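Local coordinates for biliverdin reductase (PDB 5B3T), which probably reduces the tetrapyrrole biliverdin to bilirubin with NAD(P)H in the haem-degrading pathway, and binds NADP(+) through a Rossmann-fold domain, at residues A[109-112]-A[113-117]; A[186-189]-A[190-193]; A[226-229]-A[230-234]; A[314-317]-A[318-322]. All blocks are in the same frame, centred on the assembly; numbering follows the deposited sequence.

Contact 1 of 4, residues A[109-112]-A[113-117]; sequences LTYA and MGKKL
With chi1 at 70°, Thr-110 places OG1 between its own backbone N and carbonyl carbon, and from there the hydroxyl faces forward to the N-H of Met-113. Tyr-111 instead swings CG opposite its backbone N (chi1 -174°), while the Lys-115 chain bends at chi2 and again at chi3, and the two side chains run alongside each other in the same direction. Thr-110 is the N-cap of helix 111-124: the bond from Met-113 N to Thr-110 OG1 measures 3.1 Å and is nearly straight (164°), satisfying one of the amides that a first helical turn cannot pair within itself. Threonine suits an N-cap because its hydroxyl stays beside the main chain and can accept from the first-turn amide at N3. The i to i+4 ladder starts at the same residue, with Gly-114 N donating to Thr-110 O at 3.0 Å, and continues from Lys-115 N to Tyr-111 O. Lys-115 lays its aliphatic part over one face of the tyrosine ring, with CG 3.4 Å from Tyr-111 CE2 and 3.9 Å from the ring centroid, a CH-pi contact; CD goes on toward the hydroxyl end. A long methylene chain can cover a ring in this way and still carry its ammonium group onward, here to Gln-118 OE1. Helix 111-124 is the crossover of the beta-alpha-beta unit between strands 100-104 and 128-131 of the Rossmann domain. Met-113 and Leu-117 pack on helix 87-96, whereas Tyr-111 touches Glu-316 and Lys-115 touches Leu-312, both of helix 309-325.

Contact 2 of 4, residues A[186-189]-A[190-193]; sequences LSRI and SRFT
Arg-191 presents the side of its guanidinium, NE and NH2 together, to the hydroxyl of Ser-187. Both nitrogens donate to the one oxygen, NE to OG at 2.8 Å and NH2 to OG at 3.0 Å, and OG lies within about 5° of the guanidinium plane, which should hold the plane against rotation. The reach comes from an arginine chain extended from CG to NE, which passes along the carbonyl of Ser-187. Serine is small enough to bring OG to the edge of the guanidinium and still hold a further partner, His-132 ND1. The guanidinium of Arg-188 is turned 40° from that of Arg-191, its NH2 lying 3.8 Å from Arg-191 CD; its NH1 donates to His-132 O, and the Arg-191 side chain also touches His-132. Ser-190 curls OG back to Ser-187 O (3.1 Å), arriving from above the carbonyl plane, and its N adds a weak bond to the same oxygen. The Phe-192 ring turns an edge to Ile-189 O, and a water bridges this oxygen to Phe-192 N. A short polar side chain that bonds to a main-chain carbonyl three residues back, as Ser-190 does, is well suited to the end of a helix, here 183-189. The site adjoins the cofactor pocket: Arg-191 makes a cation-pi contact with Tyr-105, which contacts NADP(+) in the cofactor-bound enzyme, the pocket here being without it.

Contact 3 of 4, residues A[226-229]-A[230-234]; sequences LQFN and NGLKA
Phe-228 is overlapped by Leu-232, whose CD2 lies over one face of the ring, 4.2 Å from the centroid and displaced toward the rim, a CH-pi contact. Both side chains point the same way in a beta hairpin that joins strands 217-228 and 233-241 of the large mixed sheet. Ala-234 adds its methyl at the ring's edge, CB to Phe-228 CE1 being 3.8 Å; a small residue lets the flat aromatic lie close to the neighbouring strand. Leu-226 and Ala-234 form a hydrogen-bonded antiparallel pair, with Leu-226 N to Ala-234 O almost straight (177°) at 2.8 Å. Gln-227 and Lys-233, the non-hydrogen-bonded pair, put their side chains on the other face of the sheet. From Phe-228 to Gly-231 the chain reverses in a type I turn with a G1 beta bulge, the common 3:5 hairpin. The bulge residue Gly-231 has a positive phi of 108°, where a beta carbon would press on the preceding carbonyl oxygen. Asn-230, polar and exposed at the corner, gives its ND2 to Leu-195 O. Beside the turn, Phe-228 N donates to Leu-232 O at 2.8 Å, and that oxygen also meets Gln-227 CA in a C-H...O contact of 3.4 Å.

Contact 4 of 4, residues A[314-317]-A[318-322]; sequences ALEV and ADLCA
Leu-320 lies beside Glu-316, one turn on, its CD1 within 4.0 Å of Glu-316 CG. The glutamate runs straight out with CG opposite its backbone N (chi1 174°), so its methylenes offer a greasy flank to the leucine, with OE2 also beside CD1. Val-317 and Cys-321 make an apolar pair on the buried side, with Val-317 CG1 to Cys-321 SG at 4.2 Å. Both are apolar and compact, which suits them to this side, where they touch Leu-186 and strand 199-210. These residues belong to helix 309-325 of the C-terminal alpha/beta domain of this Gfo/Idh/MocA family member; the helix packs against the mixed sheet on one flank, and at Ala-314 and Leu-315 it touches Tyr-105 of the cofactor-binding region. Backbone bonding is that of a regular alpha helix: Ala-318 N to Ala-314 O is 3.0 Å, Asp-319 N to Leu-315 O is 2.9 Å, and Leu-320 and Cys-321 continue the series. Ala-314 and Ala-318, with only a methyl each, let helix 183-189 come close. Among polar side chains, Asp-319 folds back so that CG lies 3.4 Å from Leu-315 O, and the Leu-315 side chain crosses that of Asp-319 obliquely, CD1 4.1 Å from OD1. The OD2 of Asp-319 accepts from Tyr-111 N, a main-chain partner in the Rossmann domain.

From the N terminus, the four contacts follow one another in series; none nests in or crosses another, and each joins residues a few positions apart. Contact 1 starts a Rossmann helix, contact 2 ends helix 183-189, contact 3 closes the hairpin between strands 217-228 and 233-241, and contact 4 lies within helix 309-325. In space the last three converge. Leu-186 touches both Leu-226 and Cys-321, and Ile-189 reaches Phe-228 and Ala-234, so helix 183-189 lies between the hairpin and helix 309-325, touching both. Contact 4 also reaches contact 1, with centres about 12 Å apart, where Leu-315 packs against Thr-110, joining the two domains.

Contact 1 of 4, residues A[109-112]-A[113-117]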
loop_
_atom_site.group_PDB
_atom_site.type_symbol
_atom_site.label_atom_id
_atom_site.label_comp_id
_atom_site.label_asym_id
_atom_site.label_seq_id
_atom_site.Cartn_x
_atom_site.Cartn_y
_atom_site.Cartn_z
ATOM N N LEU A 109 -3.121 0.411 11.993
ATOM C CA LEU A 109 -3.955 1.603 12.098
ATOM C C LEU A 109 -3.231 2.762 12.773
ATOM O O LEU A 109 -3.563 3.925 12.516
ATOM C CB LEU A 109 -5.239 1.276 12.863
ATOM C CG LEU A 109 -6.238 0.347 12.170
ATOM C CD1 LEU A 109 -7.274 -0.164 13.162
ATOM C CD2 LEU A 109 -6.910 1.074 11.016
ATOM N N THR A 110 -2.267 2.476 13.647
ATOM C CA THR A 110 -1.536 3.514 14.362
ATOM C C THR A 110 -0.057 3.159 14.394
ATOM O O THR A 110 0.319 1.991 14.277
ATOM C CB THR A 110 -2.038 3.698 15.805
ATOM O OG1 THR A 110 -1.678 2.554 16.588
ATOM C CG2 THR A 110 -3.549 3.877 15.846
ATOM N N TYR A 111 0.775 4.191 14.560
ATOM C CA TYR A 111 2.213 3.984 14.710
ATOM C C TYR A 111 2.518 3.041 15.867
ATOM O O TYR A 111 3.405 2.185 15.765
ATOM C CB TYR A 111 2.907 5.334 14.913
ATOM C CG TYR A 111 4.418 5.286 14.934
ATOM C CD1 TYR A 111 5.149 5.318 13.754
ATOM C CD2 TYR A 111 5.114 5.231 16.136
ATOM C CE1 TYR A 111 6.532 5.283 13.769
ATOM C CE2 TYR A 111 6.498 5.199 16.159
ATOM C CZ TYR A 111 7.201 5.223 14.975
ATOM O OH TYR A 111 8.576 5.188 14.998
ATOM N N ALA A 112 1.782 3.178 16.973
ATOM C CA ALA A 112 2.011 2.324 18.136
ATOM C C ALA A 112 1.775 0.855 17.805
ATOM O O ALA A 112 2.551 -0.013 18.220
ATOM C CB ALA A 112 1.113 2.763 19.292
ATOM N N MET A 113 0.706 0.556 17.063
ATOM C CA MET A 113 0.466 -0.825 16.657
ATOM C C MET A 113 1.552 -1.313 15.708
ATOM O O MET A 113 2.018 -2.453 15.823
ATOM C CB MET A 113 -0.914 -0.953 16.014
ATOM C CG MET A 113 -1.273 -2.371 15.607
ATOM S SD MET A 113 -1.315 -3.509 17.005
ATOM C CE MET A 113 -2.246 -4.872 16.306
ATOM N N GLY A 114 1.978 -0.462 14.772
ATOM C CA GLY A 114 3.059 -0.845 13.878
ATOM C C GLY A 114 4.343 -1.156 14.622
ATOM O O GLY A 114 5.067 -2.089 14.266
ATOM N N LYS A 115 4.639 -0.384 15.669
ATOM C CA LYS A 115 5.818 -0.664 16.482
ATOM C C LYS A 115 5.621 -1.921 17.320
ATOM O O LYS A 115 6.560 -2.703 17.505
ATOM C CB LYS A 115 6.133 0.535 17.373
ATOM C CG LYS A 115 6.469 1.796 16.603
ATOM C CD LYS A 115 7.805 1.676 15.892
ATOM C CE LYS A 115 8.952 1.737 16.886
ATOM N NZ LYS A 115 10.266 1.494 16.235
ATOM N N LYS A 116 4.406 -2.127 17.838
ATOM C CA LYS A 116 4.116 -3.345 18.588
ATOM C C LYS A 116 4.267 -4.577 17.706
ATOM O O LYS A 116 4.737 -5.625 18.165
ATOM C CB LYS A 116 2.708 -3.268 19.179
ATOM C CG LYS A 116 2.317 -4.463 20.038
ATOM C CD LYS A 116 0.907 -4.300 20.589
ATOM C CE LYS A 116 0.510 -5.481 21.458
ATOM N NZ LYS A 116 -0.853 -5.314 22.035
ATOM N N LEU A 117 3.885 -4.466 16.431
ATOM C CA LEU A 117 4.082 -5.570 15.495
ATOM C C LEU A 117 5.560 -5.801 15.216
ATOM O O LEU A 117 6.007 -6.950 15.114
ATOM C CB LEU A 117 3.338 -5.294 14.187
ATOM C CG LEU A 117 1.812 -5.276 14.219
ATOM C CD1 LEU A 117 1.256 -4.842 12.871
ATOM C CD2 LEU A 117 1.299 -6.646 14.593
#

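Contact 2 of 4, residues A[186-189]-A[190-193]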
loop_
_atom_site.group_PDB
_atom_site.type_symbol
_atom_site.label_atom_id
_atom_site.label_comp_id
_atom_site.label_asym_id
_atom_site.label_seq_id
_atom_site.Cartn_x
_atom_site.Cartn_y
_atom_site.Cartn_z
ATOM N N LEU A 186 -0.669 9.109 1.389
ATOM C CA LEU A 186 0.421 9.621 2.211
ATOM C C LEU A 186 1.594 8.654 2.254
ATOM O O LEU A 186 2.739 9.080 2.441
ATOM C CB LEU A 186 -0.078 9.914 3.623
ATOM C CG LEU A 186 -1.068 11.072 3.720
ATOM C CD1 LEU A 186 -1.644 11.140 5.118
ATOM C CD2 LEU A 186 -0.412 12.389 3.330
ATOM N N SER A 187 1.332 7.355 2.097
ATOM C CA SER A 187 2.425 6.396 1.980
ATOM C C SER A 187 3.257 6.673 0.736
ATOM O O SER A 187 4.491 6.615 0.780
ATOM C CB SER A 187 1.874 4.971 1.954
ATOM O OG SER A 187 2.901 4.031 1.682
ATOM N N ARG A 188 2.598 6.994 -0.379
ATOM C CA ARG A 188 3.316 7.291 -1.614
ATOM C C ARG A 188 4.200 8.521 -1.457
ATOM O O ARG A 188 5.369 8.517 -1.862
ATOM C CB ARG A 188 2.324 7.486 -2.762
ATOM C CG ARG A 188 1.599 6.218 -3.190
ATOM C CD ARG A 188 2.298 5.547 -4.369
ATOM N NE ARG A 188 3.689 5.209 -4.077
ATOM C CZ ARG A 188 4.107 3.985 -3.773
ATOM N NH1 ARG A 188 3.243 2.979 -3.740
ATOM N NH2 ARG A 188 5.389 3.761 -3.516
ATOM N N ILE A 189 3.660 9.587 -0.862
ATOM C CA ILE A 189 4.389 10.846 -0.795
ATOM C C ILE A 189 5.519 10.805 0.230
ATOM O O ILE A 189 6.397 11.675 0.211
ATOM C CB ILE A 189 3.414 12.001 -0.486
ATOM C CG1 ILE A 189 3.982 13.334 -0.975
ATOM C CG2 ILE A 189 3.117 12.075 1.008
ATOM C CD1 ILE A 189 4.194 13.397 -2.474
ATOM N N SER A 190 5.535 9.810 1.114
ATOM C CA SER A 190 6.464 9.781 2.236
ATOM C C SER A 190 7.697 8.927 1.984
ATOM O O SER A 190 8.565 8.848 2.858
ATOM C CB SER A 190 5.754 9.269 3.493
ATOM O OG SER A 190 5.557 7.867 3.421
ATOM N N ARG A 191 7.802 8.286 0.821
ATOM C CA ARG A 191 8.875 7.336 0.557
ATOM C C ARG A 191 10.004 7.945 -0.267
ATOM O O ARG A 191 10.724 7.224 -0.967
ATOM C CB ARG A 191 8.311 6.086 -0.112
ATOM C CG ARG A 191 7.381 5.324 0.817
ATOM C CD ARG A 191 6.583 4.249 0.110
ATOM N NE ARG A 191 5.629 3.623 1.024
ATOM C CZ ARG A 191 5.883 2.527 1.731
ATOM N NH1 ARG A 191 7.061 1.928 1.629
ATOM N NH2 ARG A 191 4.957 2.027 2.539
ATOM N N PHE A 192 10.179 9.264 -0.180
ATOM C CA PHE A 192 11.342 9.952 -0.731
ATOM C C PHE A 192 12.107 10.712 0.353
ATOM O O PHE A 192 12.803 11.689 0.045
ATOM C CB PHE A 192 10.917 10.902 -1.857
ATOM C CG PHE A 192 10.023 10.267 -2.897
ATOM C CD1 PHE A 192 10.550 9.490 -3.918
ATOM C CD2 PHE A 192 8.650 10.453 -2.845
ATOM C CE1 PHE A 192 9.720 8.915 -4.869
ATOM C CE2 PHE A 192 7.819 9.877 -3.790
ATOM C CZ PHE A 192 8.355 9.109 -4.801
ATOM N N THR A 193 11.978 10.270 1.600
ATOM C CA THR A 193 12.660 10.915 2.715
ATOM C C THR A 193 14.152 11.062 2.435
ATOM O O THR A 193 14.794 11.995 2.916
ATOM C CB THR A 193 12.468 10.128 4.025
ATOM O OG1 THR A 193 11.069 9.953 4.280
ATOM C CG2 THR A 193 13.103 10.871 5.190
HETATM O O HOH W 1 9.188 11.661 0.877
#

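Contact 3 of 4, residues A[226-229]-A[230-234]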
loop_
_atom_site.group_PDB
_atom_site.type_symbol
_atom_site.label_atom_id
_atom_site.label_comp_id
_atom_site.label_asym_id
_atom_site.label_seq_id
_atom_site.Cartn_x
_atom_site.Cartn_y
_atom_site.Cartn_z
ATOM N N LEU A 226 1.502 19.563 2.780
ATOM C CA LEU A 226 2.670 19.160 3.548
ATOM C C LEU A 226 3.845 20.081 3.257
ATOM O O LEU A 226 4.055 20.498 2.114
ATOM C CB LEU A 226 3.074 17.719 3.222
ATOM C CG LEU A 226 2.006 16.627 3.279
ATOM C CD1 LEU A 226 2.598 15.297 2.848
ATOM C CD2 LEU A 226 1.410 16.517 4.670
ATOM N N GLN A 227 4.615 20.380 4.298
ATOM C CA GLN A 227 5.884 21.078 4.160
ATOM C C GLN A 227 6.993 20.164 4.654
ATOM O O GLN A 227 6.963 19.708 5.804
ATOM C CB GLN A 227 5.877 22.406 4.918
ATOM C CG GLN A 227 4.837 23.376 4.391
ATOM C CD GLN A 227 4.894 24.729 5.064
ATOM O OE1 GLN A 227 3.866 25.290 5.438
ATOM N NE2 GLN A 227 6.098 25.263 5.217
ATOM N N PHE A 228 7.954 19.886 3.784
ATOM C CA PHE A 228 9.084 19.030 4.105
ATOM C C PHE A 228 10.259 19.863 4.594
ATOM O O PHE A 228 10.304 21.085 4.431
ATOM C CB PHE A 228 9.508 18.199 2.896
ATOM C CG PHE A 228 8.524 17.135 2.518
ATOM C CD1 PHE A 228 7.325 17.470 1.910
ATOM C CD2 PHE A 228 8.801 15.799 2.756
ATOM C CE1 PHE A 228 6.414 16.496 1.553
ATOM C CE2 PHE A 228 7.893 14.815 2.399
ATOM C CZ PHE A 228 6.697 15.167 1.796
ATOM N N ASN A 229 11.228 19.171 5.189
ATOM C CA ASN A 229 12.318 19.868 5.855
ATOM C C ASN A 229 13.272 20.515 4.871
ATOM O O ASN A 229 13.840 21.572 5.167
ATOM C CB ASN A 229 13.071 18.906 6.763
ATOM C CG ASN A 229 12.546 18.936 8.161
ATOM O OD1 ASN A 229 12.412 20.010 8.734
ATOM N ND2 ASN A 229 12.226 17.772 8.716
ATOM N N ASN A 230 13.471 19.901 3.711
ATOM C CA ASN A 230 14.343 20.464 2.697
ATOM C C ASN A 230 13.610 21.432 1.771
ATOM O O ASN A 230 14.136 21.777 0.707
ATOM C CB ASN A 230 15.008 19.338 1.906
ATOM C CG ASN A 230 15.748 18.365 2.803
ATOM O OD1 ASN A 230 15.950 18.628 3.989
ATOM N ND2 ASN A 230 16.151 17.233 2.243
ATOM N N GLY A 231 12.410 21.876 2.157
ATOM C CA GLY A 231 11.723 22.974 1.508
ATOM C C GLY A 231 10.517 22.585 0.678
ATOM O O GLY A 231 9.736 23.470 0.301
ATOM N N LEU A 232 10.337 21.300 0.380
ATOM C CA LEU A 232 9.275 20.889 -0.531
ATOM C C LEU A 232 7.900 21.184 0.052
ATOM O O LEU A 232 7.621 20.873 1.214
ATOM C CB LEU A 232 9.394 19.398 -0.847
ATOM C CG LEU A 232 8.226 18.788 -1.631
ATOM C CD1 LEU A 232 8.083 19.429 -3.004
ATOM C CD2 LEU A 232 8.392 17.287 -1.756
ATOM N N LYS A 233 7.047 21.799 -0.761
ATOM C CA LYS A 233 5.627 21.937 -0.469
ATOM C C LYS A 233 4.868 20.950 -1.347
ATOM O O LYS A 233 4.966 21.009 -2.578
ATOM C CB LYS A 233 5.149 23.364 -0.723
ATOM C CG LYS A 233 3.639 23.493 -0.832
ATOM C CD LYS A 233 2.964 23.170 0.489
ATOM C CE LYS A 233 1.777 24.081 0.720
ATOM N NZ LYS A 233 1.582 24.409 2.157
ATOM N N ALA A 234 4.123 20.045 -0.720
ATOM C CA ALA A 234 3.416 18.993 -1.434
ATOM C C ALA A 234 1.927 19.067 -1.135
ATOM O O ALA A 234 1.520 19.330 0.001
ATOM C CB ALA A 234 3.953 17.608 -1.062
#

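Contact 4 of 4, residues A[314-317]-A[318-322]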
loop_
_atom_site.group_PDB
_atom_site.type_symbol
_atom_site.label_atom_id
_atom_site.label_comp_id
_atom_site.label_asym_id
_atom_site.label_seq_id
_atom_site.Cartn_x
_atom_site.Cartn_y
_atom_site.Cartn_z
ATOM N N ALA A 314 5.645 6.181 6.892
ATOM C CA ALA A 314 4.376 6.439 6.219
ATOM C C ALA A 314 3.219 6.368 7.206
ATOM O O ALA A 314 2.270 7.157 7.126
ATOM C CB ALA A 314 4.176 5.441 5.078
ATOM N N LEU A 315 3.296 5.435 8.156
ATOM C CA LEU A 315 2.293 5.347 9.209
ATOM C C LEU A 315 2.333 6.575 10.110
ATOM O O LEU A 315 1.286 7.096 10.508
ATOM C CB LEU A 315 2.514 4.061 10.009
ATOM C CG LEU A 315 1.556 3.616 11.114
ATOM C CD1 LEU A 315 0.098 3.829 10.725
ATOM C CD2 LEU A 315 1.824 2.149 11.437
ATOM N N GLU A 316 3.536 7.060 10.433
ATOM C CA GLU A 316 3.651 8.279 11.230
ATOM C C GLU A 316 3.029 9.467 10.508
ATOM O O GLU A 316 2.312 10.269 11.119
ATOM C CB GLU A 316 5.119 8.564 11.561
ATOM C CG GLU A 316 5.341 9.897 12.267
ATOM C CD GLU A 316 6.806 10.172 12.574
ATOM O OE1 GLU A 316 7.581 9.204 12.719
ATOM O OE2 GLU A 316 7.182 11.360 12.671
ATOM N N VAL A 317 3.288 9.594 9.205
ATOM C CA VAL A 317 2.720 10.697 8.434
ATOM C C VAL A 317 1.198 10.613 8.420
ATOM O O VAL A 317 0.505 11.634 8.500
ATOM C CB VAL A 317 3.303 10.706 7.009
ATOM C CG1 VAL A 317 2.586 11.732 6.146
ATOM C CG2 VAL A 317 4.793 10.995 7.052
ATOM N N ALA A 318 0.655 9.396 8.324
ATOM C CA ALA A 318 -0.796 9.231 8.326
ATOM C C ALA A 318 -1.397 9.614 9.673
ATOM O O ALA A 318 -2.442 10.274 9.727
ATOM C CB ALA A 318 -1.163 7.793 7.959
ATOM N N ASP A 319 -0.758 9.204 10.773
ATOM C CA ASP A 319 -1.207 9.636 12.095
ATOM C C ASP A 319 -1.197 11.153 12.208
ATOM O O ASP A 319 -2.140 11.754 12.735
ATOM C CB ASP A 319 -0.327 9.023 13.186
ATOM C CG ASP A 319 -0.513 7.529 13.319
ATOM O OD1 ASP A 319 -1.509 7.003 12.785
ATOM O OD2 ASP A 319 0.325 6.882 13.983
ATOM N N LEU A 320 -0.131 11.788 11.720
ATOM C CA LEU A 320 -0.018 13.239 11.817
ATOM C C LEU A 320 -1.122 13.940 11.031
ATOM O O LEU A 320 -1.706 14.920 11.507
ATOM C CB LEU A 320 1.360 13.688 11.328
ATOM C CG LEU A 320 2.513 13.317 12.259
ATOM C CD1 LEU A 320 3.859 13.570 11.599
ATOM C CD2 LEU A 320 2.390 14.103 13.550
ATOM N N CYS A 321 -1.422 13.451 9.825
ATOM C CA CYS A 321 -2.448 14.093 9.009
ATOM C C CYS A 321 -3.844 13.833 9.561
ATOM O O CYS A 321 -4.720 14.702 9.476
ATOM C CB CYS A 321 -2.343 13.617 7.561
ATOM S SG CYS A 321 -0.842 14.158 6.714
ATOM N N ALA A 322 -4.076 12.641 10.118
ATOM C CA ALA A 322 -5.359 12.370 10.759
ATOM C C ALA A 322 -5.557 13.265 11.975
ATOM O O ALA A 322 -6.666 13.753 12.226
ATOM C CB ALA A 322 -5.452 10.895 11.155
#